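CRISPR-associated endonuclease Cas9 (Campylobacter jejuni subsp. jejuni serotype O:2, PDB 5X2H) cleaves invading DNA under the guidance of CRISPR RNA, using a RuvC-like domain on the noncomplementary strand and an HNH domain on the complementary one. Local coordinates at residues I482-L486 against V563-Y567; H555-I560 against I621-V626; K478-I482 against L506-P510. All blocks are in the same frame, centred on the assembly; numbering follows the deposited sequence.

All three contacts belong to the RuvC-like nuclease domain, and two secondary-structure elements tie them together: strand 481-485 serves contacts 1 and 3, which share Ile482, and helix 557-566 serves contacts 1 and 2. Contact 1 is buried, with one isoleucine set against the strand, one side-chain amide bond and a carboxylate of the predicted metal site. Contact 2, also buried, is purely apolar across its two segments; it meets contact 1 where Val563 CG2 lies 4.2 Å from Ile621 CD1. Contact 3 is only partly buried, lies about 25 Å from contact 2 between centres, and mixes a backbone hydrogen bond, ring contacts and a long salt bridge.

Contact 1: I482-L486 against V563-Y567; sequences INIEL and VIIAY
Ile565 faces the strand with both branches, each meeting a different residue. Its CG2, anti to the backbone N, reaches Asn483 CB at 3.6 Å, while the CG1 arm carries CD1 to Glu485. The Ile565 side chain is set square to that of Glu485, and CD1 touches both the root and the head of the glutamate: CB at 3.5 Å and OE1 at 3.3 Å. Glu485 can present both because its chain bends at chi2 (-128°).

The one hydrogen bond across the pair runs from Asn483 ND2 to the backbone O of Ile565, 3.1 Å long with an N-H...O angle of 156°; the donor is tilted from the carbonyl plane. It uses a carbonyl in the last turn of the helix, while Asn483 OD1 takes a weak bond from Lys481. Glu485 OE2 is hydrogen-bonded to Thr538 and OE1 lies close to Asp14, consistent with the predicted two-magnesium RuvC site.

Strand 481-485 is flanked in the mixed RNase H-like sheet by strands 10-15 and 530-532, both parallel to it. Helix 557-566 packs on one face, where Ile565 also meets Ala12 and Thr538 of helix 535-544, and Ile484 points away from it towards helix 493-505.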
ATOM      1  N   ILE A 482      -9.111 -16.269 -27.149  1.00 73.83           N
ATOM      2  CA  ILE A 482      -8.142 -16.166 -26.063  1.00 71.02           C
ATOM      3  C   ILE A 482      -8.622 -17.042 -24.915  1.00 69.20           C
ATOM      4  O   ILE A 482      -9.784 -16.950 -24.503  1.00 67.96           O
ATOM      5  CB  ILE A 482      -7.948 -14.711 -25.594  1.00 64.57           C
ATOM      6  CG1 ILE A 482      -7.270 -13.879 -26.684  1.00 64.49           C
ATOM      7  CG2 ILE A 482      -7.123 -14.667 -24.315  1.00 68.58           C
ATOM      8  CD1 ILE A 482      -6.974 -12.455 -26.270  1.00 62.26           C
ATOM      9  N   ASN A 483      -7.737 -17.903 -24.416  1.00 66.08           N
ATOM     10  CA  ASN A 483      -8.016 -18.763 -23.274  1.00 73.86           C
ATOM     11  C   ASN A 483      -7.153 -18.335 -22.094  1.00 72.56           C
ATOM     12  O   ASN A 483      -6.002 -17.928 -22.275  1.00 69.71           O
ATOM     13  CB  ASN A 483      -7.753 -20.233 -23.615  1.00 73.65           C
ATOM     14  CG  ASN A 483      -8.624 -20.736 -24.749  1.00 79.18           C
ATOM     15  OD1 ASN A 483      -9.194 -19.950 -25.506  1.00 81.40           O
ATOM     16  ND2 ASN A 483      -8.731 -22.053 -24.873  1.00 82.77           N
ATOM     17  N   ILE A 484      -7.710 -18.426 -20.887  1.00 78.54           N
ATOM     18  CA  ILE A 484      -7.083 -17.868 -19.690  1.00 82.30           C
ATOM     19  C   ILE A 484      -7.314 -18.807 -18.512  1.00 89.49           C
ATOM     20  O   ILE A 484      -8.396 -19.386 -18.368  1.00 92.15           O
ATOM     21  CB  ILE A 484      -7.628 -16.455 -19.386  1.00 82.24           C
ATOM     22  CG1 ILE A 484      -7.170 -15.459 -20.454  1.00 82.41           C
ATOM     23  CG2 ILE A 484      -7.199 -15.979 -18.004  1.00 79.30           C
ATOM     24  CD1 ILE A 484      -7.898 -14.136 -20.408  1.00 82.55           C
ATOM     25  N   GLU A 485      -6.290 -18.955 -17.672  1.00 96.49           N
ATOM     26  CA  GLU A 485      -6.390 -19.708 -16.430  1.00105.61           C
ATOM     27  C   GLU A 485      -5.368 -19.160 -15.444  1.00108.92           C
ATOM     28  O   GLU A 485      -4.314 -18.655 -15.840  1.00108.13           O
ATOM     29  CB  GLU A 485      -6.161 -21.209 -16.658  1.00111.02           C
ATOM     30  CG  GLU A 485      -6.357 -22.085 -15.425  1.00114.57           C
ATOM     31  CD  GLU A 485      -5.173 -22.997 -15.159  1.00116.45           C
ATOM     32  OE1 GLU A 485      -4.072 -22.715 -15.679  1.00115.76           O
ATOM     33  OE2 GLU A 485      -5.341 -23.998 -14.431  1.00118.33           O
ATOM     34  N   LEU A 486      -5.691 -19.254 -14.157  1.00112.28           N
ATOM     35  CA  LEU A 486      -4.758 -18.848 -13.110  1.00111.34           C
ATOM     36  C   LEU A 486      -4.112 -20.062 -12.450  1.00113.70           C
ATOM     37  O   LEU A 486      -4.759 -21.090 -12.249  1.00116.84           O
ATOM     38  CB  LEU A 486      -5.461 -17.993 -12.054  1.00109.17           C
ATOM     39  CG  LEU A 486      -6.098 -16.690 -12.534  1.00107.56           C
ATOM     40  CD1 LEU A 486      -6.432 -15.794 -11.354  1.00105.49           C
ATOM     41  CD2 LEU A 486      -5.201 -15.969 -13.524  1.00106.53           C
ATOM     42  N   VAL A 563       0.338 -24.037 -23.024  1.00 74.27           N
ATOM     43  CA  VAL A 563       0.054 -24.988 -24.094  1.00 77.97           C
ATOM     44  C   VAL A 563      -1.148 -25.848 -23.730  1.00 82.17           C
ATOM     45  O   VAL A 563      -1.954 -26.205 -24.598  1.00 84.75           O
ATOM     46  CB  VAL A 563       1.304 -25.842 -24.394  1.00 74.43           C
ATOM     47  CG1 VAL A 563       0.989 -26.916 -25.422  1.00 77.07           C
ATOM     48  CG2 VAL A 563       2.438 -24.961 -24.885  1.00 69.46           C
ATOM     49  N   ILE A 564      -1.301 -26.177 -22.446  1.00 84.22           N
ATOM     50  CA  ILE A 564      -2.471 -26.929 -22.007  1.00 89.39           C
ATOM     51  C   ILE A 564      -3.725 -26.069 -22.097  1.00 91.30           C
ATOM     52  O   ILE A 564      -4.789 -26.546 -22.510  1.00 93.70           O
ATOM     53  CB  ILE A 564      -2.255 -27.470 -20.581  1.00 91.28           C
ATOM     54  CG1 ILE A 564      -1.201 -28.579 -20.583  1.00 93.82           C
ATOM     55  CG2 ILE A 564      -3.564 -27.982 -19.990  1.00 94.38           C
ATOM     56  CD1 ILE A 564      -0.956 -29.188 -19.220  1.00 94.00           C
ATOM     57  N   ILE A 565      -3.623 -24.789 -21.724  1.00 88.55           N
ATOM     58  CA  ILE A 565      -4.789 -23.906 -21.761  1.00 86.57           C
ATOM     59  C   ILE A 565      -5.325 -23.787 -23.182  1.00 87.38           C
ATOM     60  O   ILE A 565      -6.540 -23.694 -23.397  1.00 88.93           O
ATOM     61  CB  ILE A 565      -4.448 -22.521 -21.176  1.00 83.83           C
ATOM     62  CG1 ILE A 565      -3.782 -22.643 -19.806  1.00 82.69           C
ATOM     63  CG2 ILE A 565      -5.699 -21.670 -21.050  1.00 82.52           C
ATOM     64  CD1 ILE A 565      -4.548 -23.486 -18.831  1.00 83.65           C
ATOM     65  N   ALA A 566      -4.431 -23.794 -24.172  1.00 87.35           N
ATOM     66  CA  ALA A 566      -4.851 -23.665 -25.562  1.00 89.64           C
ATOM     67  C   ALA A 566      -5.544 -24.918 -26.080  1.00 95.19           C
ATOM     68  O   ALA A 566      -6.317 -24.830 -27.039  1.00 98.28           O
ATOM     69  CB  ALA A 566      -3.649 -23.332 -26.447  1.00 86.77           C
ATOM     70  N   TYR A 567      -5.290 -26.073 -25.474  1.00 97.69           N
ATOM     71  CA  TYR A 567      -5.886 -27.323 -25.929  1.00105.24           C
ATOM     72  C   TYR A 567      -6.736 -27.961 -24.835  1.00105.75           C
ATOM     73  O   TYR A 567      -7.959 -28.046 -24.955  1.00107.74           O
ATOM     74  CB  TYR A 567      -4.798 -28.297 -26.386  1.00111.14           C
ATOM     75  CG  TYR A 567      -4.004 -27.814 -27.581  1.00114.55           C
ATOM     76  CD1 TYR A 567      -4.592 -27.014 -28.554  1.00116.78           C
ATOM     77  CD2 TYR A 567      -2.666 -28.156 -27.736  1.00114.37           C
ATOM     78  CE1 TYR A 567      -3.871 -26.571 -29.647  1.00117.72           C
ATOM     79  CE2 TYR A 567      -1.937 -27.716 -28.825  1.00114.72           C
ATOM     80  CZ  TYR A 567      -2.544 -26.925 -29.778  1.00116.51           C
ATOM     81  OH  TYR A 567      -1.821 -26.486 -30.863  1.00116.52           O
TER

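Contact 2: H555-I560 against I621-V626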
ATOM      1  N   HIS A 555      11.554 -22.224 -14.923  1.00 59.09           N
ATOM      2  CA  HIS A 555      10.570 -21.267 -15.415  1.00 59.84           C
ATOM      3  C   HIS A 555       9.777 -21.767 -16.618  1.00 62.46           C
ATOM      4  O   HIS A 555       8.742 -21.176 -16.944  1.00 60.87           O
ATOM      5  CB  HIS A 555      11.263 -19.951 -15.788  1.00 58.46           C
ATOM      6  CG  HIS A 555      11.868 -19.231 -14.624  1.00 58.01           C
ATOM      7  ND1 HIS A 555      11.243 -19.135 -13.398  1.00 58.14           N
ATOM      8  CD2 HIS A 555      13.044 -18.571 -14.498  1.00 56.54           C
ATOM      9  CE1 HIS A 555      12.005 -18.444 -12.570  1.00 55.27           C
ATOM     10  NE2 HIS A 555      13.104 -18.091 -13.212  1.00 56.13           N
ATOM     11  N   LEU A 556      10.224 -22.836 -17.281  1.00 62.78           N
ATOM     12  CA  LEU A 556       9.588 -23.252 -18.525  1.00 64.14           C
ATOM     13  C   LEU A 556       8.219 -23.888 -18.309  1.00 65.29           C
ATOM     14  O   LEU A 556       7.431 -23.955 -19.260  1.00 63.67           O
ATOM     15  CB  LEU A 556      10.496 -24.224 -19.281  1.00 66.37           C
ATOM     16  CG  LEU A 556      11.836 -23.663 -19.762  1.00 65.84           C
ATOM     17  CD1 LEU A 556      12.674 -24.758 -20.406  1.00 67.07           C
ATOM     18  CD2 LEU A 556      11.621 -22.510 -20.730  1.00 64.49           C
ATOM     19  N   HIS A 557       7.908 -24.347 -17.094  1.00 63.46           N
ATOM     20  CA  HIS A 557       6.642 -25.038 -16.879  1.00 64.21           C
ATOM     21  C   HIS A 557       5.440 -24.107 -16.960  1.00 66.08           C
ATOM     22  O   HIS A 557       4.311 -24.594 -17.085  1.00 68.36           O
ATOM     23  CB  HIS A 557       6.644 -25.761 -15.531  1.00 62.67           C
ATOM     24  CG  HIS A 557       6.293 -24.886 -14.368  1.00 60.70           C
ATOM     25  ND1 HIS A 557       7.219 -24.088 -13.729  1.00 59.06           N
ATOM     26  CD2 HIS A 557       5.119 -24.690 -13.723  1.00 61.04           C
ATOM     27  CE1 HIS A 557       6.628 -23.435 -12.744  1.00 57.94           C
ATOM     28  NE2 HIS A 557       5.354 -23.783 -12.719  1.00 59.93           N
ATOM     29  N   HIS A 558       5.643 -22.790 -16.889  1.00 65.92           N
ATOM     30  CA  HIS A 558       4.528 -21.874 -17.099  1.00 64.86           C
ATOM     31  C   HIS A 558       4.071 -21.883 -18.551  1.00 65.49           C
ATOM     32  O   HIS A 558       2.906 -21.584 -18.836  1.00 66.57           O
ATOM     33  CB  HIS A 558       4.915 -20.458 -16.676  1.00 61.71           C
ATOM     34  CG  HIS A 558       5.316 -20.345 -15.239  1.00 63.79           C
ATOM     35  ND1 HIS A 558       4.483 -20.709 -14.203  1.00 65.00           N
ATOM     36  CD2 HIS A 558       6.459 -19.901 -14.665  1.00 62.61           C
ATOM     37  CE1 HIS A 558       5.098 -20.499 -13.053  1.00 64.13           C
ATOM     38  NE2 HIS A 558       6.298 -20.009 -13.306  1.00 62.61           N
ATOM     39  N   ALA A 559       4.967 -22.227 -19.478  1.00 65.53           N
ATOM     40  CA  ALA A 559       4.596 -22.276 -20.887  1.00 66.30           C
ATOM     41  C   ALA A 559       3.868 -23.567 -21.231  1.00 70.28           C
ATOM     42  O   ALA A 559       2.915 -23.549 -22.018  1.00 75.47           O
ATOM     43  CB  ALA A 559       5.833 -22.115 -21.765  1.00 62.86           C
ATOM     44  N   ILE A 560       4.301 -24.697 -20.662  1.00 68.69           N
ATOM     45  CA  ILE A 560       3.600 -25.951 -20.922  1.00 73.80           C
ATOM     46  C   ILE A 560       2.182 -25.887 -20.373  1.00 74.73           C
ATOM     47  O   ILE A 560       1.269 -26.523 -20.915  1.00 76.67           O
ATOM     48  CB  ILE A 560       4.382 -27.153 -20.348  1.00 78.81           C
ATOM     49  CG1 ILE A 560       4.299 -27.195 -18.821  1.00 81.21           C
ATOM     50  CG2 ILE A 560       5.836 -27.110 -20.793  1.00 77.75           C
ATOM     51  CD1 ILE A 560       5.065 -28.347 -18.198  1.00 83.84           C
ATOM     52  N   ILE A 621       9.122 -25.675 -26.513  1.00 73.28           N
ATOM     53  CA  ILE A 621       9.502 -25.212 -25.179  1.00 74.34           C
ATOM     54  C   ILE A 621      11.009 -25.008 -25.092  1.00 73.60           C
ATOM     55  O   ILE A 621      11.486 -24.048 -24.473  1.00 69.63           O
ATOM     56  CB  ILE A 621       8.989 -26.196 -24.108  1.00 77.37           C
ATOM     57  CG1 ILE A 621       7.637 -25.733 -23.558  1.00 79.07           C
ATOM     58  CG2 ILE A 621       9.996 -26.359 -22.976  1.00 76.15           C
ATOM     59  CD1 ILE A 621       6.511 -25.766 -24.564  1.00 81.41           C
ATOM     60  N   ASP A 622      11.782 -25.893 -25.726  1.00 75.38           N
ATOM     61  CA  ASP A 622      13.235 -25.765 -25.709  1.00 77.73           C
ATOM     62  C   ASP A 622      13.720 -24.533 -26.462  1.00 76.02           C
ATOM     63  O   ASP A 622      14.871 -24.123 -26.274  1.00 76.23           O
ATOM     64  CB  ASP A 622      13.878 -27.022 -26.299  1.00 84.52           C
ATOM     65  CG  ASP A 622      13.528 -28.276 -25.519  1.00 89.99           C
ATOM     66  OD1 ASP A 622      12.908 -28.150 -24.440  1.00 91.19           O
ATOM     67  OD2 ASP A 622      13.867 -29.384 -25.986  1.00 93.29           O
ATOM     68  N   GLU A 623      12.878 -23.937 -27.304  1.00 75.50           N
ATOM     69  CA  GLU A 623      13.244 -22.733 -28.038  1.00 74.23           C
ATOM     70  C   GLU A 623      12.944 -21.456 -27.265  1.00 70.11           C
ATOM     71  O   GLU A 623      13.384 -20.378 -27.682  1.00 67.97           O
ATOM     72  CB  GLU A 623      12.515 -22.701 -29.384  1.00 77.18           C
ATOM     73  CG  GLU A 623      12.768 -23.931 -30.243  1.00 82.69           C
ATOM     74  CD  GLU A 623      11.857 -23.995 -31.452  1.00 86.18           C
ATOM     75  OE1 GLU A 623      11.241 -22.962 -31.785  1.00 85.90           O
ATOM     76  OE2 GLU A 623      11.754 -25.079 -32.064  1.00 88.97           O
ATOM     77  N   ILE A 624      12.217 -21.554 -26.152  1.00 68.92           N
ATOM     78  CA  ILE A 624      11.843 -20.377 -25.381  1.00 66.14           C
ATOM     79  C   ILE A 624      13.079 -19.750 -24.756  1.00 64.27           C
ATOM     80  O   ILE A 624      13.945 -20.445 -24.209  1.00 67.66           O
ATOM     81  CB  ILE A 624      10.824 -20.755 -24.294  1.00 65.73           C
ATOM     82  CG1 ILE A 624       9.555 -21.332 -24.918  1.00 65.67           C
ATOM     83  CG2 ILE A 624      10.496 -19.555 -23.414  1.00 62.89           C
ATOM     84  CD1 ILE A 624       8.635 -21.938 -23.900  1.00 62.47           C
ATOM     85  N   PHE A 625      13.165 -18.427 -24.831  1.00 60.02           N
ATOM     86  CA  PHE A 625      14.092 -17.658 -24.010  1.00 55.78           C
ATOM     87  C   PHE A 625      13.254 -16.854 -23.025  1.00 58.06           C
ATOM     88  O   PHE A 625      12.519 -15.944 -23.425  1.00 60.41           O
ATOM     89  CB  PHE A 625      14.985 -16.754 -24.852  1.00 50.88           C
ATOM     90  CG  PHE A 625      16.129 -16.165 -24.081  1.00 49.13           C
ATOM     91  CD1 PHE A 625      17.296 -16.891 -23.887  1.00 49.05           C
ATOM     92  CD2 PHE A 625      16.033 -14.899 -23.531  1.00 45.24           C
ATOM     93  CE1 PHE A 625      18.350 -16.356 -23.169  1.00 45.16           C
ATOM     94  CE2 PHE A 625      17.083 -14.359 -22.813  1.00 44.80           C
ATOM     95  CZ  PHE A 625      18.243 -15.088 -22.631  1.00 44.07           C
ATOM     96  N   VAL A 626      13.358 -17.205 -21.741  1.00 55.46           N
ATOM     97  CA  VAL A 626      12.524 -16.586 -20.719  1.00 52.28           C
ATOM     98  C   VAL A 626      12.815 -15.095 -20.650  1.00 50.22           C
ATOM     99  O   VAL A 626      13.974 -14.674 -20.533  1.00 47.18           O
ATOM    100  CB  VAL A 626      12.754 -17.274 -19.367  1.00 52.28           C
ATOM    101  CG1 VAL A 626      11.884 -16.643 -18.295  1.00 50.77           C
ATOM    102  CG2 VAL A 626      12.476 -18.766 -19.485  1.00 51.92           C
TER
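Leu556 is the main bump here, a forked end pushed among Ile621, Ile624 and Val626. Its CD1 reaches Ile621 CG2 at 4.0 Å, and the two side chains lie alongside each other, pointing opposite ways. The other prong, CD2, enters the hollow between Ile624 and Val626, 4.1 Å from Ile624 CB and 4.0 Å from Val626 CG2. The leucine arm is extended, with CG anti to the carbonyl carbon (chi1 -64°) and chi2 at 176°, which carries the fork out to these three residues.

One helical turn on, Ala559 offers little bulk, and Ile624 fills the place beside it: the outstretched CD1 of Ile624 comes to 3.5 Å from Ala559 CB. Next to that, Ile560 lies crosswise to Ile621, laying CG2 3.6 Å from Ile621 CG1. Ile621 is thus held between Leu556 on its CG2 branch and Ile560 on its CG1 branch.

These residues join the start of helix 557-566 of the RuvC-like domain to the C-terminal part of helix 615-622 and the extended chain that follows. Helix 557-566 also carries His558, predicted to bind magnesium, while the apolar side is made by Ala559 and Ile560, with Leu556 ahead of them in the chain. Strand 29-37, an outer strand of the RuvC sheet, adds Val35 beside Ala559 and Cys33 beside Ile624.

At the other end His555 CB abuts Val626 CG2 at 4.1 Å, with Ile37 touching both side chains. Beyond them, the backbone O of Val626 is hydrogen-bonded to Tyr759 OH.

Contact 3: K478-I482 against L506-P510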
ATOM      1  N   LYS A 478      -4.597  -9.956 -35.665  1.00 82.95           N
ATOM      2  CA  LYS A 478      -5.805 -10.301 -34.925  1.00 83.43           C
ATOM      3  C   LYS A 478      -5.954 -11.812 -34.776  1.00 85.40           C
ATOM      4  O   LYS A 478      -5.459 -12.597 -35.589  1.00 88.97           O
ATOM      5  CB  LYS A 478      -7.042  -9.729 -35.618  1.00 87.16           C
ATOM      6  CG  LYS A 478      -7.205  -8.221 -35.513  1.00 86.57           C
ATOM      7  CD  LYS A 478      -8.527  -7.787 -36.133  1.00 91.18           C
ATOM      8  CE  LYS A 478      -8.675  -6.275 -36.155  1.00 93.06           C
ATOM      9  NZ  LYS A 478      -8.676  -5.687 -34.789  1.00 92.34           N
ATOM     10  N   VAL A 479      -6.659 -12.214 -33.716  1.00 83.98           N
ATOM     11  CA  VAL A 479      -6.821 -13.611 -33.336  1.00 85.09           C
ATOM     12  C   VAL A 479      -8.307 -13.879 -33.121  1.00 84.38           C
ATOM     13  O   VAL A 479      -9.102 -12.962 -32.908  1.00 83.99           O
ATOM     14  CB  VAL A 479      -6.000 -13.949 -32.067  1.00 87.50           C
ATOM     15  CG1 VAL A 479      -5.958 -15.444 -31.809  1.00 90.71           C
ATOM     16  CG2 VAL A 479      -4.584 -13.408 -32.190  1.00 86.50           C
ATOM     17  N   HIS A 480      -8.683 -15.158 -33.195  1.00 84.49           N
ATOM     18  CA  HIS A 480     -10.084 -15.527 -33.013  1.00 84.94           C
ATOM     19  C   HIS A 480     -10.453 -15.673 -31.541  1.00 83.39           C
ATOM     20  O   HIS A 480     -11.561 -15.300 -31.138  1.00 81.81           O
ATOM     21  CB  HIS A 480     -10.396 -16.835 -33.744  1.00 87.20           C
ATOM     22  CG  HIS A 480     -10.043 -16.822 -35.197  1.00 89.94           C
ATOM     23  ND1 HIS A 480     -10.862 -16.267 -36.157  1.00 91.65           N
ATOM     24  CD2 HIS A 480      -8.965 -17.308 -35.856  1.00 89.85           C
ATOM     25  CE1 HIS A 480     -10.300 -16.407 -37.345  1.00 93.75           C
ATOM     26  NE2 HIS A 480      -9.148 -17.034 -37.190  1.00 91.76           N
ATOM     27  N   LYS A 481      -9.551 -16.225 -30.729  1.00 76.58           N
ATOM     28  CA  LYS A 481      -9.920 -16.656 -29.391  1.00 77.35           C
ATOM     29  C   LYS A 481      -8.765 -16.438 -28.425  1.00 76.74           C
ATOM     30  O   LYS A 481      -7.595 -16.427 -28.819  1.00 76.71           O
ATOM     31  CB  LYS A 481     -10.331 -18.133 -29.381  1.00 82.34           C
ATOM     32  CG  LYS A 481     -11.512 -18.429 -28.479  1.00 87.49           C
ATOM     33  CD  LYS A 481     -11.412 -19.811 -27.869  1.00 91.64           C
ATOM     34  CE  LYS A 481     -12.456 -19.989 -26.781  1.00 94.60           C
ATOM     35  NZ  LYS A 481     -12.202 -21.201 -25.956  1.00 96.00           N
ATOM     36  N   ILE A 482      -9.111 -16.269 -27.149  1.00 73.83           N
ATOM     37  CA  ILE A 482      -8.142 -16.166 -26.063  1.00 71.02           C
ATOM     38  C   ILE A 482      -8.622 -17.042 -24.915  1.00 69.20           C
ATOM     39  O   ILE A 482      -9.784 -16.950 -24.503  1.00 67.96           O
ATOM     40  CB  ILE A 482      -7.948 -14.711 -25.594  1.00 64.57           C
ATOM     41  CG1 ILE A 482      -7.270 -13.879 -26.684  1.00 64.49           C
ATOM     42  CG2 ILE A 482      -7.123 -14.667 -24.315  1.00 68.58           C
ATOM     43  CD1 ILE A 482      -6.974 -12.455 -26.270  1.00 62.26           C
ATOM     44  N   LEU A 506     -11.415  -5.533 -26.514  1.00 69.13           N
ATOM     45  CA  LEU A 506     -10.586  -6.023 -27.606  1.00 71.03           C
ATOM     46  C   LEU A 506     -11.456  -6.484 -28.768  1.00 75.24           C
ATOM     47  O   LEU A 506     -12.473  -7.156 -28.568  1.00 77.47           O
ATOM     48  CB  LEU A 506      -9.685  -7.174 -27.150  1.00 64.04           C
ATOM     49  CG  LEU A 506      -8.560  -7.549 -28.118  1.00 68.32           C
ATOM     50  CD1 LEU A 506      -7.483  -6.473 -28.125  1.00 62.26           C
ATOM     51  CD2 LEU A 506      -7.967  -8.907 -27.774  1.00 66.88           C
ATOM     52  N   ASP A 507     -11.048  -6.121 -29.981  1.00 75.70           N
ATOM     53  CA  ASP A 507     -11.738  -6.543 -31.192  1.00 78.40           C
ATOM     54  C   ASP A 507     -11.070  -7.794 -31.745  1.00 74.18           C
ATOM     55  O   ASP A 507      -9.848  -7.824 -31.925  1.00 80.87           O
ATOM     56  CB  ASP A 507     -11.726  -5.426 -32.236  1.00 75.16           C
ATOM     57  CG  ASP A 507     -12.627  -5.726 -33.417  1.00 79.62           C
ATOM     58  OD1 ASP A 507     -13.506  -6.604 -33.289  1.00 81.00           O
ATOM     59  OD2 ASP A 507     -12.452  -5.086 -34.474  1.00 82.37           O
ATOM     60  N   PHE A 508     -11.870  -8.820 -32.013  1.00 81.21           N
ATOM     61  CA  PHE A 508     -11.379 -10.114 -32.465  1.00 82.67           C
ATOM     62  C   PHE A 508     -11.697 -10.330 -33.939  1.00 87.49           C
ATOM     63  O   PHE A 508     -12.435  -9.566 -34.568  1.00 89.90           O
ATOM     64  CB  PHE A 508     -11.985 -11.248 -31.632  1.00 81.40           C
ATOM     65  CG  PHE A 508     -11.453 -11.326 -30.232  1.00 77.05           C
ATOM     66  CD1 PHE A 508     -12.013 -10.565 -29.219  1.00 72.74           C
ATOM     67  CD2 PHE A 508     -10.399 -12.171 -29.926  1.00 73.08           C
ATOM     68  CE1 PHE A 508     -11.525 -10.640 -27.928  1.00 74.29           C
ATOM     69  CE2 PHE A 508      -9.906 -12.249 -28.638  1.00 71.85           C
ATOM     70  CZ  PHE A 508     -10.470 -11.483 -27.638  1.00 72.19           C
ATOM     71  N   LEU A 509     -11.122 -11.397 -34.484  1.00 87.13           N
ATOM     72  CA  LEU A 509     -11.473 -11.817 -35.830  1.00 89.92           C
ATOM     73  C   LEU A 509     -12.878 -12.413 -35.834  1.00 93.76           C
ATOM     74  O   LEU A 509     -13.255 -13.120 -34.895  1.00 93.29           O
ATOM     75  CB  LEU A 509     -10.478 -12.851 -36.355  1.00 91.87           C
ATOM     76  CG  LEU A 509      -9.124 -12.354 -36.859  1.00 92.50           C
ATOM     77  CD1 LEU A 509      -8.278 -13.521 -37.338  1.00 95.12           C
ATOM     78  CD2 LEU A 509      -9.312 -11.333 -37.969  1.00 94.69           C
ATOM     79  N   PRO A 510     -13.676 -12.136 -36.862  1.00 96.68           N
ATOM     80  CA  PRO A 510     -14.978 -12.804 -36.975  1.00101.87           C
ATOM     81  C   PRO A 510     -14.800 -14.306 -37.142  1.00103.72           C
ATOM     82  O   PRO A 510     -14.042 -14.769 -37.996  1.00107.14           O
ATOM     83  CB  PRO A 510     -15.598 -12.163 -38.223  1.00 97.55           C
ATOM     84  CG  PRO A 510     -14.883 -10.857 -38.379  1.00100.12           C
ATOM     85  CD  PRO A 510     -13.485 -11.109 -37.898  1.00 97.31           C
TER
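Leu509 and Val479 make the backbone hydrogen bond of this contact: Leu509 N donates its N-H to Val479 O over 3.0 Å, and the N-H...O line is almost straight at 179°. The donor nevertheless sits above the carbonyl plane, off the lone pairs. The Phe508 ring brings its edge to the same oxygen, with CD2 3.3 Å from Val479 O.

The neighbouring carbonyls have partners outside the pair: Lys478 O accepts from Arg9 NE, and His480 O from His529 ND1. For the Lys478 ammonium the main partner is Asp439, in a salt bridge; Asp507 OD2, 3.8 Å from NZ, makes only a long one.

The two segments belong to a beta-alpha-beta crossover of the RuvC-like domain, with 506-510 in its return loop. An engineered glycine-serine linker, partly unmodelled, joins strand 481-485 to helix 493-505 where the natural protein carries its HNH domain; after another unmodelled section comes the adjacent parallel strand 530-532. Ile482 meets the loop at its apolar side, perpendicular to Phe508, with CG1 in the ring plane 3.7 Å from CE2.

Leu509 sets CD1 over one face of the His480 ring, offset toward the rim, in a CH-pi contact 3.8 Å from the ring centroid. Its CG and CD2 rest against Lys478 CB, each at 3.6 Å. Pro510 O lies more distantly at the imidazole edge, 4.0 Å from His480 ND1.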